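Local structure of glycoside Hydrolase (Bacteroides uniformis, 5TA0) at residues A[268-278]-A[310-320]; A[101-110]-A[170-179]. The protein probably hydrolyses agarose-derived galactans, binding neoagarooctaose in its glycan pocket, as part of an agarose-degrading pathway of a human intestinal symbiont. All coordinates share one frame; numbering follows the deposited sequence. Where two conformers were deposited one is given.

Contact 1. Residues A[268-278]-A[310-320]; sequences IDIAGKDMDFF and YSMIKLGEVKP. With EDO (1,2-ethanediol), chain L.
Phe278 N donates to Pro320 O at 2.9 Å, joining the start of strand 277-285 to the entry of its parallel neighbour 321-326, while the C-terminal parts of helices 264-271 and 298-315 pack beside them. Between the helices Ile268 is a knob in the hole formed by Tyr310, Ser311, Lys314 and Leu315; its CG2 lies 3.8 Å from Tyr310 CD1. Next to it, Tyr310 OH gives a short bond of 2.5 Å to Asp269 OD1, meeting the syn lone pair, with carboxylate and ring planes 58° apart. Lys265 joins both ends of this pair, forming a salt bridge with Asp269 OD2 and a hydrogen bond with Tyr310 OH. The ammonium of Lys314 stays 4.4 Å (NZ) from Asp269 OD1, and a water links it instead to Asp269 O. Near the strands, Lys319 CG sits over the centre of the Phe278 ring, 3.8 Å from its centroid, a CH-pi contact. Ser311 OG, itself bonded to Ile307 O, lies at the edge of that ring, 3.4 Å from Phe278 CE2. In the conformer described, Lys319 leaves its backbone N in the anti direction (chi1 -168°) and then bends twice, which curls the chain over the aromatic face and brings NZ to two carbonyls, Met275 O at 2.8 Å and Gly272 O at 3.0 Å. Met275 N reaches Gly272 O from the opposite face of the peptide plane. The contact thus belongs to a beta-alpha-beta crossover, in which helix 298-315 returns the chain to the next parallel strand. Its chemistry implies a double role for Lys319: the ammonium ties together two carbonyls of the segment between helix and strand, while the aliphatic part packs on Phe278.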
loop_
_atom_site.group_PDB
_atom_site.type_symbol
_atom_site.label_atom_id
_atom_site.label_comp_id
_atom_site.label_asym_id
_atom_site.label_seq_id
_atom_site.Cartn_x
_atom_site.Cartn_y
_atom_site.Cartn_z
ATOM N N ILE A 268 -17.752 -2.576 -5.915
ATOM C CA ILE A 268 -18.366 -2.131 -4.675
ATOM C C ILE A 268 -19.862 -2.445 -4.703
ATOM O O ILE A 268 -20.391 -2.944 -3.700
ATOM C CB ILE A 268 -18.056 -0.635 -4.425
ATOM C CG1 ILE A 268 -16.552 -0.479 -4.103
ATOM C CG2 ILE A 268 -18.942 -0.035 -3.349
ATOM C CD1 ILE A 268 -16.038 0.949 -4.128
ATOM N N ASP A 269 -20.530 -2.162 -5.832
ATOM C CA ASP A 269 -21.976 -2.401 -5.917
ATOM C C ASP A 269 -22.356 -3.874 -5.824
ATOM O O ASP A 269 -23.380 -4.209 -5.253
ATOM C CB ASP A 269 -22.529 -1.857 -7.228
ATOM C CG ASP A 269 -22.568 -0.345 -7.296
ATOM O OD1 ASP A 269 -22.321 0.353 -6.284
ATOM O OD2 ASP A 269 -22.828 0.177 -8.397
ATOM N N ILE A 270 -21.530 -4.742 -6.386
ATOM C CA ILE A 270 -21.846 -6.178 -6.481
ATOM C C ILE A 270 -21.385 -6.972 -5.273
ATOM O O ILE A 270 -22.159 -7.752 -4.703
ATOM C CB ILE A 270 -21.232 -6.769 -7.757
ATOM C CG1 ILE A 270 -21.947 -6.204 -8.985
ATOM C CG2 ILE A 270 -21.308 -8.293 -7.786
ATOM C CD1 ILE A 270 -21.129 -6.402 -10.256
ATOM N N ALA A 271 -20.120 -6.778 -4.883
ATOM C CA ALA A 271 -19.467 -7.642 -3.900
ATOM C C ALA A 271 -19.035 -6.873 -2.651
ATOM O O ALA A 271 -18.592 -7.508 -1.699
ATOM C CB ALA A 271 -18.266 -8.309 -4.545
ATOM N N GLY A 272 -19.122 -5.546 -2.635
ATOM C CA GLY A 272 -18.574 -4.792 -1.511
ATOM C C GLY A 272 -19.069 -5.220 -0.146
ATOM O O GLY A 272 -18.305 -5.342 0.801
ATOM N N LYS A 273 -20.363 -5.456 -0.054
ATOM C CA LYS A 273 -20.978 -5.891 1.196
ATOM C C LYS A 273 -20.485 -7.248 1.680
ATOM O O LYS A 273 -20.632 -7.550 2.862
ATOM C CB LYS A 273 -22.519 -5.919 1.060
ATOM C CG LYS A 273 -23.052 -7.003 0.133
ATOM C CD LYS A 273 -24.557 -6.932 -0.143
ATOM C CE LYS A 273 -25.058 -8.182 -0.869
ATOM N NZ LYS A 273 -24.210 -8.652 -2.017
ATOM N N ASP A 274 -19.943 -8.064 0.778
ATOM C CA ASP A 274 -19.464 -9.395 1.111
ATOM C C ASP A 274 -17.971 -9.452 1.411
ATOM O O ASP A 274 -17.482 -10.480 1.864
ATOM C CB ASP A 274 -19.795 -10.354 -0.047
ATOM C CG ASP A 274 -21.278 -10.415 -0.342
ATOM O OD1 ASP A 274 -22.087 -10.455 0.619
ATOM O OD2 ASP A 274 -21.625 -10.411 -1.543
ATOM N N MET A 275 -17.250 -8.368 1.164
ATOM C CA MET A 275 -15.810 -8.319 1.404
ATOM C C MET A 275 -15.533 -7.788 2.807
ATOM O O MET A 275 -16.109 -6.773 3.230
ATOM C CB MET A 275 -15.131 -7.424 0.388
ATOM C CG MET A 275 -15.226 -7.890 -1.080
ATOM S SD MET A 275 -14.498 -9.508 -1.461
ATOM C CE MET A 275 -15.934 -10.578 -1.289
ATOM N N ASP A 276 -14.623 -8.445 3.525
ATOM C CA ASP A 276 -14.084 -7.884 4.786
ATOM C C ASP A 276 -13.084 -6.771 4.572
ATOM O O ASP A 276 -12.893 -5.933 5.446
ATOM C CB ASP A 276 -13.479 -8.990 5.640
ATOM C CG ASP A 276 -14.497 -10.056 5.960
ATOM O OD1 ASP A 276 -15.449 -9.764 6.739
ATOM O OD2 ASP A 276 -14.411 -11.156 5.415
ATOM N N PHE A 277 -12.376 -6.803 3.442
ATOM C CA PHE A 277 -11.395 -5.770 3.131
ATOM C C PHE A 277 -11.313 -5.634 1.618
ATOM O O PHE A 277 -11.715 -6.550 0.875
ATOM C CB PHE A 277 -10.013 -6.094 3.759
ATOM C CG PHE A 277 -9.358 -7.340 3.244
ATOM C CD1 PHE A 277 -9.675 -8.591 3.789
ATOM C CD2 PHE A 277 -8.424 -7.287 2.220
ATOM C CE1 PHE A 277 -9.076 -9.751 3.317
ATOM C CE2 PHE A 277 -7.833 -8.442 1.756
ATOM C CZ PHE A 277 -8.161 -9.669 2.291
ATOM N N PHE A 278 -10.851 -4.461 1.187
ATOM C CA PHE A 278 -10.535 -4.187 -0.216
ATOM C C PHE A 278 -9.040 -4.302 -0.389
ATOM O O PHE A 278 -8.290 -4.034 0.560
ATOM C CB PHE A 278 -11.046 -2.815 -0.618
ATOM C CG PHE A 278 -12.548 -2.725 -0.746
ATOM C CD1 PHE A 278 -13.355 -3.858 -0.944
ATOM C CD2 PHE A 278 -13.193 -1.495 -0.651
ATOM C CE1 PHE A 278 -14.738 -3.732 -1.097
ATOM C CE2 PHE A 278 -14.546 -1.381 -0.798
ATOM C CZ PHE A 278 -15.337 -2.491 -1.012
ATOM N N TYR A 310 -16.811 6.481 -2.431
ATOM C CA TYR A 310 -17.899 5.685 -3.011
ATOM C C TYR A 310 -18.347 4.573 -2.067
ATOM O O TYR A 310 -19.550 4.263 -1.975
ATOM C CB TYR A 310 -17.620 5.190 -4.429
ATOM C CG TYR A 310 -18.844 4.580 -5.033
ATOM C CD1 TYR A 310 -18.934 3.213 -5.270
ATOM C CD2 TYR A 310 -19.972 5.345 -5.259
ATOM C CE1 TYR A 310 -20.095 2.639 -5.759
ATOM C CE2 TYR A 310 -21.125 4.800 -5.765
ATOM C CZ TYR A 310 -21.196 3.452 -6.010
ATOM O OH TYR A 310 -22.352 2.892 -6.493
ATOM N N SER A 311 -17.408 3.986 -1.308
ATOM C CA SER A 311 -17.794 3.055 -0.261
ATOM C C SER A 311 -18.745 3.701 0.744
ATOM O O SER A 311 -19.741 3.105 1.133
ATOM C CB SER A 311 -16.561 2.490 0.431
ATOM O OG SER A 311 -15.729 1.782 -0.477
ATOM N N MET A 312 -18.440 4.933 1.140
ATOM C CA MET A 312 -19.381 5.637 2.025
ATOM C C MET A 312 -20.753 5.809 1.393
ATOM O O MET A 312 -21.760 5.514 2.009
ATOM C CB MET A 312 -18.811 7.004 2.426
ATOM C CG MET A 312 -17.718 6.896 3.472
ATOM S SD MET A 312 -18.256 6.349 5.112
ATOM C CE MET A 312 -19.261 7.755 5.576
ATOM N N ILE A 313 -20.797 6.253 0.146
ATOM C CA ILE A 313 -22.092 6.497 -0.513
ATOM C C ILE A 313 -22.907 5.198 -0.638
ATOM O O ILE A 313 -24.074 5.147 -0.271
ATOM C CB ILE A 313 -21.889 7.149 -1.892
ATOM C CG1 ILE A 313 -21.414 8.600 -1.732
ATOM C CG2 ILE A 313 -23.155 7.079 -2.769
ATOM C CD1 ILE A 313 -20.798 9.196 -2.958
ATOM N N LYS A 314 -22.280 4.138 -1.140
ATOM C CA LYS A 314 -22.999 2.911 -1.452
ATOM C C LYS A 314 -23.133 1.980 -0.273
ATOM O O LYS A 314 -24.227 1.413 -0.049
ATOM C CB LYS A 314 -22.296 2.195 -2.613
ATOM C CG LYS A 314 -22.902 0.859 -3.024
ATOM C CD LYS A 314 -24.344 0.976 -3.513
ATOM C CE LYS A 314 -24.856 -0.391 -3.911
ATOM N NZ LYS A 314 -26.274 -0.343 -4.370
ATOM N N LEU A 315 -22.024 1.720 0.439
ATOM C CA LEU A 315 -22.034 0.770 1.558
ATOM C C LEU A 315 -22.321 1.429 2.907
ATOM O O LEU A 315 -22.616 0.745 3.876
ATOM C CB LEU A 315 -20.694 0.031 1.665
ATOM C CG LEU A 315 -20.225 -0.628 0.362
ATOM C CD1 LEU A 315 -18.843 -1.247 0.585
ATOM C CD2 LEU A 315 -21.235 -1.677 -0.095
ATOM N N GLY A 316 -22.152 2.740 2.985
ATOM C CA GLY A 316 -22.288 3.464 4.254
ATOM C C GLY A 316 -21.113 3.365 5.187
ATOM O O GLY A 316 -21.232 3.762 6.352
ATOM N N GLU A 317 -19.963 2.874 4.726
ATOM C CA GLU A 317 -18.794 2.744 5.588
ATOM C C GLU A 317 -17.559 2.585 4.725
ATOM O O GLU A 317 -17.658 2.043 3.606
ATOM C CB GLU A 317 -18.928 1.526 6.504
ATOM C CG GLU A 317 -18.778 0.196 5.779
ATOM C CD GLU A 317 -19.282 -0.994 6.574
ATOM O OE1 GLU A 317 -19.507 -0.877 7.796
ATOM O OE2 GLU A 317 -19.474 -2.065 5.953
ATOM N N VAL A 318 -16.411 3.004 5.257
ATOM C CA VAL A 318 -15.098 2.780 4.617
ATOM C C VAL A 318 -14.644 1.378 4.961
ATOM O O VAL A 318 -14.632 1.001 6.156
ATOM C CB VAL A 318 -14.043 3.777 5.095
ATOM C CG1 VAL A 318 -12.651 3.432 4.555
ATOM C CG2 VAL A 318 -14.418 5.191 4.677
ATOM N N LYS A 319 -14.250 0.623 3.952
ATOM C CA LYS A 319 -13.771 -0.738 4.126
ATOM C C LYS A 319 -12.258 -0.723 4.375
ATOM O O LYS A 319 -11.545 0.032 3.722
ATOM C CB LYS A 319 -14.070 -1.474 2.821
ATOM C CG LYS A 319 -13.907 -2.969 2.880
ATOM C CD LYS A 319 -15.064 -3.651 3.589
ATOM C CE LYS A 319 -16.383 -3.542 2.837
ATOM N NZ LYS A 319 -17.449 -4.361 3.489
ATOM N N PRO A 320 -11.734 -1.566 5.292
ATOM C CA PRO A 320 -10.274 -1.611 5.449
ATOM C C PRO A 320 -9.594 -1.889 4.104
ATOM O O PRO A 320 -10.083 -2.722 3.339
ATOM C CB PRO A 320 -10.037 -2.760 6.427
ATOM C CG PRO A 320 -11.327 -2.909 7.177
ATOM C CD PRO A 320 -12.414 -2.518 6.198
HETATM C C1 EDO L . -19.183 -9.741 5.818
HETATM O O1 EDO L . -18.042 -10.495 6.233
HETATM C C2 EDO L . -18.698 -8.435 5.216
HETATM O O2 EDO L . -17.702 -7.816 6.033
HETATM O O HOH W 1 -25.995 -2.997 -5.363
#

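Contact 2. Residues A[101-110]-A[170-179]; sequences RPGFADPDDL and TASGEFYGRY
Arg101 grips Glu174 end-on, with NH1 2.8 Å from OE1 and NH2 2.9 Å from OE2, both nearly straight and on the syn sides of a carboxylate almost coplanar with the guanidinium. Glu174, extended with CG anti to its N (chi1 180°), also receives Arg178 NE at OE1, 2.9 Å away and from the other face of the carboxylate plane. The tightly packed part lies beside this salt bridge. There Ala171 CB stands over the centre of the Phe104 ring, 3.5 Å from its centroid, and Gly103 O approaches the same methyl. Further along the helix, Leu110 splits its branches, CD1 lying 3.7 Å from Phe175 CE1 and CD2 3.6 Å from Arg178 CB. Two waters fill the seam, one between Ala105 N and Ala171 O, the other giving Glu174 OE1 a further donor from beside Ala105 O. The looser side is partly exposed: Pro107 CB rests over the guanidinium face of Arg178, 3.8 Å from CZ, and a water links Pro107 O to Arg178 NH1. A leucine in place of Glu174 would probably leave Arg178 NE without its acceptor and Arg101 with only its NE bridge to Asp98, the two like charges losing the mate between them. The contact lays the type II turn at 101-104 and the start of helix 107-123 along helix 170-183. Two arginines on one buried carboxylate imply that Glu174 probably stays ionised, its charge shared between turn and helix.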
loop_
_atom_site.group_PDB
_atom_site.type_symbol
_atom_site.label_atom_id
_atom_site.label_comp_id
_atom_site.label_asym_id
_atom_site.label_seq_id
_atom_site.Cartn_x
_atom_site.Cartn_y
_atom_site.Cartn_z
ATOM N N ARG A 101 -17.984 -35.588 -8.835
ATOM C CA ARG A 101 -18.349 -34.204 -9.196
ATOM C C ARG A 101 -17.324 -33.636 -10.152
ATOM O O ARG A 101 -16.350 -33.014 -9.734
ATOM C CB ARG A 101 -18.429 -33.316 -7.942
ATOM C CG ARG A 101 -19.538 -33.700 -6.967
ATOM C CD ARG A 101 -19.616 -32.763 -5.775
ATOM N NE ARG A 101 -18.335 -32.752 -5.091
ATOM C CZ ARG A 101 -17.887 -31.786 -4.291
ATOM N NH1 ARG A 101 -16.669 -31.889 -3.796
ATOM N NH2 ARG A 101 -18.645 -30.744 -3.969
ATOM N N PRO A 102 -17.539 -33.810 -11.457
ATOM C CA PRO A 102 -16.628 -33.232 -12.439
ATOM C C PRO A 102 -16.439 -31.736 -12.191
ATOM O O PRO A 102 -17.387 -31.024 -11.896
ATOM C CB PRO A 102 -17.347 -33.467 -13.760
ATOM C CG PRO A 102 -18.200 -34.674 -13.529
ATOM C CD PRO A 102 -18.593 -34.637 -12.083
ATOM N N GLY A 103 -15.200 -31.308 -12.286
ATOM C CA GLY A 103 -14.838 -29.926 -12.044
ATOM C C GLY A 103 -14.618 -29.498 -10.618
ATOM O O GLY A 103 -14.393 -28.309 -10.363
ATOM N N PHE A 104 -14.654 -30.442 -9.676
ATOM C CA PHE A 104 -14.316 -30.164 -8.282
ATOM C C PHE A 104 -13.053 -30.927 -7.927
ATOM O O PHE A 104 -12.853 -32.074 -8.362
ATOM C CB PHE A 104 -15.429 -30.611 -7.344
ATOM C CG PHE A 104 -16.643 -29.713 -7.360
ATOM C CD1 PHE A 104 -16.914 -28.887 -6.280
ATOM C CD2 PHE A 104 -17.511 -29.677 -8.440
ATOM C CE1 PHE A 104 -18.023 -28.042 -6.268
ATOM C CE2 PHE A 104 -18.609 -28.820 -8.435
ATOM C CZ PHE A 104 -18.860 -28.014 -7.340
ATOM N N ALA A 105 -12.227 -30.314 -7.101
ATOM C CA ALA A 105 -11.085 -31.019 -6.467
ATOM C C ALA A 105 -11.605 -32.149 -5.578
ATOM O O ALA A 105 -12.579 -31.982 -4.828
ATOM C CB ALA A 105 -10.241 -30.052 -5.641
ATOM N N ASP A 106 -10.948 -33.295 -5.658
ATOM C CA ASP A 106 -11.320 -34.423 -4.806
ATOM C C ASP A 106 -11.048 -34.101 -3.338
ATOM O O ASP A 106 -9.909 -33.827 -2.993
ATOM C CB ASP A 106 -10.534 -35.650 -5.199
ATOM C CG ASP A 106 -10.959 -36.867 -4.418
ATOM O OD1 ASP A 106 -12.171 -37.224 -4.495
ATOM O OD2 ASP A 106 -10.099 -37.400 -3.681
ATOM N N PRO A 107 -12.083 -34.148 -2.471
ATOM C CA PRO A 107 -11.790 -33.794 -1.071
ATOM C C PRO A 107 -10.749 -34.657 -0.411
ATOM O O PRO A 107 -9.947 -34.151 0.377
ATOM C CB PRO A 107 -13.159 -33.905 -0.396
ATOM C CG PRO A 107 -14.146 -33.626 -1.481
ATOM C CD PRO A 107 -13.531 -34.222 -2.719
ATOM N N ASP A 108 -10.715 -35.951 -0.715
ATOM C CA ASP A 108 -9.722 -36.842 -0.091
ATOM C C ASP A 108 -8.310 -36.538 -0.561
ATOM O O ASP A 108 -7.385 -36.460 0.240
ATOM C CB ASP A 108 -10.041 -38.306 -0.403
ATOM C CG ASP A 108 -11.295 -38.794 0.260
ATOM O OD1 ASP A 108 -11.591 -38.427 1.414
ATOM O OD2 ASP A 108 -12.000 -39.603 -0.378
ATOM N N ASP A 109 -8.114 -36.377 -1.867
ATOM C CA ASP A 109 -6.787 -36.089 -2.369
ATOM C C ASP A 109 -6.322 -34.702 -1.903
ATOM O O ASP A 109 -5.149 -34.500 -1.570
ATOM C CB ASP A 109 -6.700 -36.167 -3.876
ATOM C CG ASP A 109 -5.281 -36.268 -4.349
ATOM O OD1 ASP A 109 -4.523 -37.156 -3.843
ATOM O OD2 ASP A 109 -4.862 -35.504 -5.233
ATOM N N LEU A 110 -7.243 -33.761 -1.847
ATOM C CA LEU A 110 -6.901 -32.437 -1.310
ATOM C C LEU A 110 -6.449 -32.515 0.141
ATOM O O LEU A 110 -5.432 -31.942 0.518
ATOM C CB LEU A 110 -8.095 -31.507 -1.471
ATOM C CG LEU A 110 -7.903 -30.049 -1.068
ATOM C CD1 LEU A 110 -6.674 -29.400 -1.713
ATOM C CD2 LEU A 110 -9.143 -29.275 -1.453
ATOM N N THR A 170 -18.267 -21.816 -7.458
ATOM C CA THR A 170 -18.532 -22.719 -6.335
ATOM C C THR A 170 -17.372 -23.700 -6.133
ATOM O O THR A 170 -16.885 -23.844 -5.005
ATOM C CB THR A 170 -19.873 -23.434 -6.516
ATOM O OG1 THR A 170 -20.935 -22.457 -6.411
ATOM C CG2 THR A 170 -20.077 -24.511 -5.500
ATOM N N ALA A 171 -16.921 -24.347 -7.200
ATOM C CA ALA A 171 -15.855 -25.343 -7.062
ATOM C C ALA A 171 -14.525 -24.705 -6.677
ATOM O O ALA A 171 -13.804 -25.219 -5.827
ATOM C CB ALA A 171 -15.705 -26.166 -8.319
ATOM N N SER A 172 -14.201 -23.575 -7.281
ATOM C CA SER A 172 -13.008 -22.829 -6.930
ATOM C C SER A 172 -13.069 -22.455 -5.447
ATOM O O SER A 172 -12.081 -22.625 -4.712
ATOM C CB SER A 172 -12.910 -21.547 -7.762
ATOM O OG SER A 172 -12.752 -21.858 -9.148
ATOM N N GLY A 173 -14.236 -21.980 -5.008
ATOM C CA GLY A 173 -14.404 -21.608 -3.612
ATOM C C GLY A 173 -14.286 -22.765 -2.623
ATOM O O GLY A 173 -13.719 -22.615 -1.552
ATOM N N GLU A 174 -14.870 -23.889 -2.989
ATOM C CA GLU A 174 -14.762 -25.077 -2.155
ATOM C C GLU A 174 -13.308 -25.506 -2.053
ATOM O O GLU A 174 -12.840 -25.851 -0.973
ATOM C CB GLU A 174 -15.627 -26.216 -2.674
ATOM C CG GLU A 174 -15.502 -27.449 -1.812
ATOM C CD GLU A 174 -16.339 -28.626 -2.255
ATOM O OE1 GLU A 174 -15.813 -29.751 -2.146
ATOM O OE2 GLU A 174 -17.514 -28.449 -2.626
ATOM N N PHE A 175 -12.586 -25.504 -3.178
ATOM C CA PHE A 175 -11.161 -25.798 -3.124
ATOM C C PHE A 175 -10.480 -24.877 -2.099
ATOM O O PHE A 175 -9.681 -25.321 -1.263
ATOM C CB PHE A 175 -10.505 -25.644 -4.520
ATOM C CG PHE A 175 -9.007 -25.522 -4.433
ATOM C CD1 PHE A 175 -8.202 -26.644 -4.189
ATOM C CD2 PHE A 175 -8.399 -24.285 -4.499
ATOM C CE1 PHE A 175 -6.835 -26.494 -4.003
ATOM C CE2 PHE A 175 -7.038 -24.154 -4.307
ATOM C CZ PHE A 175 -6.265 -25.249 -4.080
ATOM N N TYR A 176 -10.727 -23.576 -2.220
ATOM C CA TYR A 176 -10.023 -22.613 -1.352
ATOM C C TYR A 176 -10.375 -22.826 0.121
ATOM O O TYR A 176 -9.500 -22.845 0.998
ATOM C CB TYR A 176 -10.364 -21.199 -1.807
ATOM C CG TYR A 176 -9.467 -20.061 -1.365
ATOM C CD1 TYR A 176 -8.209 -20.243 -0.757
ATOM C CD2 TYR A 176 -9.860 -18.751 -1.627
ATOM C CE1 TYR A 176 -7.391 -19.160 -0.448
ATOM C CE2 TYR A 176 -9.036 -17.672 -1.325
ATOM C CZ TYR A 176 -7.814 -17.879 -0.722
ATOM O OH TYR A 176 -6.959 -16.854 -0.406
ATOM N N GLY A 177 -11.666 -22.978 0.404
ATOM C CA GLY A 177 -12.093 -23.209 1.797
ATOM C C GLY A 177 -11.526 -24.507 2.364
ATOM O O GLY A 177 -11.050 -24.528 3.500
ATOM N N ARG A 178 -11.551 -25.582 1.587
ATOM C CA ARG A 178 -11.007 -26.864 2.063
ATOM C C ARG A 178 -9.505 -26.768 2.252
ATOM O O ARG A 178 -8.957 -27.277 3.214
ATOM C CB ARG A 178 -11.350 -28.010 1.133
ATOM C CG ARG A 178 -12.808 -28.434 1.147
ATOM C CD ARG A 178 -12.972 -29.637 0.236
ATOM N NE ARG A 178 -14.323 -30.162 0.291
ATOM C CZ ARG A 178 -14.814 -30.891 1.282
ATOM N NH1 ARG A 178 -14.047 -31.253 2.284
ATOM N NH2 ARG A 178 -16.100 -31.248 1.247
ATOM N N TYR A 179 -8.815 -26.105 1.329
ATOM C CA TYR A 179 -7.372 -25.949 1.457
ATOM C C TYR A 179 -7.020 -25.314 2.801
ATOM O O TYR A 179 -6.126 -25.790 3.531
ATOM C CB TYR A 179 -6.829 -25.061 0.309
ATOM C CG TYR A 179 -5.342 -24.826 0.397
ATOM C CD1 TYR A 179 -4.837 -23.751 1.117
ATOM C CD2 TYR A 179 -4.460 -25.707 -0.195
ATOM C CE1 TYR A 179 -3.468 -23.563 1.260
ATOM C CE2 TYR A 179 -3.084 -25.512 -0.110
ATOM C CZ TYR A 179 -2.594 -24.454 0.631
ATOM O OH TYR A 179 -1.246 -24.250 0.757
HETATM O O HOH W 2 -13.216 -27.966 -5.704
HETATM O O HOH W 3 -13.366 -29.622 -3.491
HETATM O O HOH W 4 -10.853 -31.847 1.873
#

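Contacts 1 and 2 follow one another along the chain, contact 2 closing before contact 1 opens. Their centres lie 28 Å apart and their nearest atoms about 8 Å apart, so they do not touch. Helix 219-236 bridges this interval: Ala271 and Met275 of contact 1 pack on Ser227 and Ala230, whereas Thr170 and Glu174 of contact 2 pack on Gln232. Contact 1 joins helices to strand ends of the parallel sheet; contact 2 joins a turn and a helix start to helix 170-183. The side chain of Ile268 is about 11 Å from a calcium ion. That of Tyr179 is about 11 Å from a galactose, consistent with contact 2 standing behind the glycan pocket rather than lining it at Tyr179.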